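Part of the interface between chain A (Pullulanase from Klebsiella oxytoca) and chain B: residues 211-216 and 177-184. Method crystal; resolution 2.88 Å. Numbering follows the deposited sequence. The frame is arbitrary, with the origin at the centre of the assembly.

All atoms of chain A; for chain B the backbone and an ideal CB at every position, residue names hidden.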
# COMPACT_ATOMS: atom_id res chain seq x y z
N LEU A 211 12.05 -18.26 -26.90
CA LEU A 211 12.93 -19.42 -27.11
C LEU A 211 12.16 -20.72 -26.93
O LEU A 211 11.25 -20.80 -26.10
CB LEU A 211 14.19 -19.35 -26.22
CG LEU A 211 15.04 -18.08 -26.31
CD1 LEU A 211 16.09 -18.04 -25.25
CD2 LEU A 211 15.69 -17.96 -27.66
N THR A 212 12.48 -21.73 -27.74
CA THR A 212 11.77 -23.02 -27.74
C THR A 212 12.76 -24.12 -27.44
O THR A 212 13.86 -24.09 -27.99
CB THR A 212 11.07 -23.28 -29.09
OG1 THR A 212 12.03 -23.77 -30.03
CG2 THR A 212 10.35 -22.04 -29.64
N PRO A 213 12.40 -25.13 -26.61
CA PRO A 213 13.35 -26.20 -26.30
C PRO A 213 13.79 -27.00 -27.53
O PRO A 213 12.97 -27.35 -28.40
CB PRO A 213 12.59 -27.06 -25.29
CG PRO A 213 11.17 -26.75 -25.50
CD PRO A 213 11.13 -25.32 -25.88
N THR A 214 15.11 -27.21 -27.63
CA THR A 214 15.76 -27.99 -28.70
C THR A 214 16.88 -28.86 -28.14
O THR A 214 17.11 -28.90 -26.93
CB THR A 214 16.17 -27.10 -29.91
OG1 THR A 214 16.47 -27.94 -31.02
CG2 THR A 214 17.36 -26.20 -29.63
N THR A 215 17.56 -29.55 -29.01
CA THR A 215 18.67 -30.39 -28.59
C THR A 215 19.99 -29.84 -29.15
O THR A 215 20.05 -29.29 -30.26
CB THR A 215 18.39 -31.86 -28.94
OG1 THR A 215 17.83 -31.96 -30.27
CG2 THR A 215 17.46 -32.51 -27.93
N VAL A 216 21.06 -29.98 -28.34
CA VAL A 216 22.42 -29.57 -28.69
C VAL A 216 22.86 -30.26 -30.01
O VAL A 216 22.84 -31.50 -30.09
CB VAL A 216 23.42 -29.89 -27.53
CG1 VAL A 216 24.83 -29.37 -27.86
CG2 VAL A 216 22.92 -29.35 -26.17
N UNK B 177 7.78 -33.59 -30.38
CA UNK B 177 9.05 -34.06 -29.85
C UNK B 177 10.17 -33.03 -29.98
O UNK B 177 10.65 -32.78 -31.10
CB UNK B 177 9.46 -35.35 -30.56
N UNK B 178 10.63 -32.45 -28.85
CA UNK B 178 11.77 -31.50 -28.93
C UNK B 178 13.09 -32.18 -29.39
O UNK B 178 13.92 -31.53 -30.04
CB UNK B 178 11.99 -30.85 -27.56
N UNK B 179 13.26 -33.46 -29.07
CA UNK B 179 14.44 -34.22 -29.43
C UNK B 179 14.68 -34.39 -30.92
O UNK B 179 15.82 -34.58 -31.34
CB UNK B 179 14.35 -35.60 -28.79
N UNK B 180 13.62 -34.36 -31.70
CA UNK B 180 13.69 -34.52 -33.14
C UNK B 180 13.78 -33.21 -33.88
O UNK B 180 13.75 -33.20 -35.12
CB UNK B 180 12.47 -35.30 -33.64
N UNK B 181 13.86 -32.08 -33.14
CA UNK B 181 13.94 -30.73 -33.71
C UNK B 181 15.25 -30.55 -34.49
O UNK B 181 16.34 -30.86 -33.97
CB UNK B 181 13.83 -29.68 -32.61
N UNK B 182 15.12 -30.07 -35.76
CA UNK B 182 16.21 -29.80 -36.70
C UNK B 182 17.00 -31.04 -37.16
O UNK B 182 17.95 -30.90 -37.94
CB UNK B 182 17.18 -28.81 -36.06
N UNK B 183 16.60 -32.25 -36.71
CA UNK B 183 17.30 -33.49 -37.07
C UNK B 183 16.96 -33.92 -38.50
O UNK B 183 15.80 -33.73 -38.91
CB UNK B 183 16.94 -34.61 -36.09
N UNK B 184 17.96 -34.40 -39.30
CA UNK B 184 17.69 -34.77 -40.71
C UNK B 184 16.73 -35.95 -40.90
O UNK B 184 15.84 -35.89 -41.76
CB UNK B 184 19.01 -35.11 -41.40

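Position 177 has no atom of the chain A stretch within 5.5 Å of its ideal CB, so this surface sets no preference. It is Trp177(B), which stays out of reach, its NE1 hydrogen-bonded elsewhere in the structure.

At position 178, CA-to-CB points toward chain A and the ideal CB lies 3.7 Å from O of Pro213(A). Phi of -65° is compatible with proline, and so close an approach favours a small or compact side chain, with alanine, serine or proline all plausible. The residue is Pro178(B): its CB packs 3.8 Å from O of Pro213(A). Its own backbone O accepts a hydrogen bond from N of position 181, at 3.1 Å.

Position 179 has its ideal CB directed away, yet 4.5 Å from CG2 of Thr215(A). Phi/psi of -63/-27° is open to most residues, so glycine is not demanded, and alanine or serine would also be reasonable. Gly179(B) is found, and its carbonyl O lies 3.5 Å from OG1 of Thr215(A).

Position 180 points away and meets nothing within 5.5 Å; at phi -94° and psi 4° many residues fit. Gly180(B) begins a type II turn ending at 183.

Position 181 points toward chain A, its ideal CB 3.5 Å from OG1 of Thr214(A), with O of Pro213(A) 4.9 Å away. Hydroxyls can donate or accept and the carbonyl only accepts, so glutamine suits, glutamate only if turned to the hydroxyls; methionine would also fill the space. Gln181(B) leaves with chi1 t and then bends at chi2 (117°, off a rotamer well), placing CG 3.0 Å from OG1 of Thr214(A), a tight contact, and OE1 3.5 Å from OG1 of Thr212(A). OE1 is also 3.5 Å from O of Pro213(A), but these are two acceptors and form no hydrogen bond.

Position 182 has phi/psi of 65/3°, the left-handed conformation of the turn's third residue, which favours glycine, asparagine or aspartate. CA-to-CB points toward chain A, and a CB is tolerated, being 5.2 Å from OG1 of Thr214(A). Asp182(B) comes no closer than 4.1 Å, OD2 to OG1 of Thr214(A).

Position 183 directs its CB sideways, with nothing within 5.5 Å; only a long side chain could bend back to the hydroxyl of Thr215(A) and the carbonyl of 179, acceptors that suit a donor such as lysine or arginine. Lys183(B) does so: NZ donates to O of Gly179(B) at 3.2 Å and, weakly, to OG1 of Thr215(A) at 3.3 Å.

Position 184 is out of reach and unconstrained by chain A; phi of -64° admits proline among others, and Pro184(B) is present.

Chain B, residues 177-184: WPGGQDKP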
# COMPACT_ATOMS: atom_id res chain seq x y z
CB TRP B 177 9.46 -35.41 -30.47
CG TRP B 177 10.68 -36.04 -29.85
CD1 TRP B 177 11.09 -35.93 -28.55
CD2 TRP B 177 11.57 -36.96 -30.48
NE1 TRP B 177 12.21 -36.71 -28.35
CE2 TRP B 177 12.53 -37.35 -29.52
CE3 TRP B 177 11.69 -37.46 -31.80
CZ2 TRP B 177 13.58 -38.22 -29.83
CZ3 TRP B 177 12.73 -38.32 -32.09
CH2 TRP B 177 13.65 -38.71 -31.11
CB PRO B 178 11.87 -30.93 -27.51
CG PRO B 178 10.72 -31.48 -26.76
CD PRO B 178 10.19 -32.67 -27.46
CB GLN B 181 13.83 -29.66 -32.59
CG GLN B 181 14.19 -28.25 -33.01
CD GLN B 181 13.01 -27.33 -32.89
OE1 GLN B 181 12.77 -26.70 -31.83
NE2 GLN B 181 12.28 -27.22 -33.99
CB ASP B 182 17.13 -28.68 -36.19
CG ASP B 182 16.47 -27.32 -35.88
OD1 ASP B 182 15.59 -26.89 -36.68
OD2 ASP B 182 16.89 -26.65 -34.89
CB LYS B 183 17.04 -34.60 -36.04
CG LYS B 183 17.31 -34.18 -34.59
CD LYS B 183 18.73 -33.67 -34.39
CE LYS B 183 19.06 -33.32 -32.96
NZ LYS B 183 18.94 -34.48 -32.05
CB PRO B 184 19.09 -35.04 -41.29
CG PRO B 184 19.93 -35.37 -40.14
CD PRO B 184 19.38 -34.64 -38.95
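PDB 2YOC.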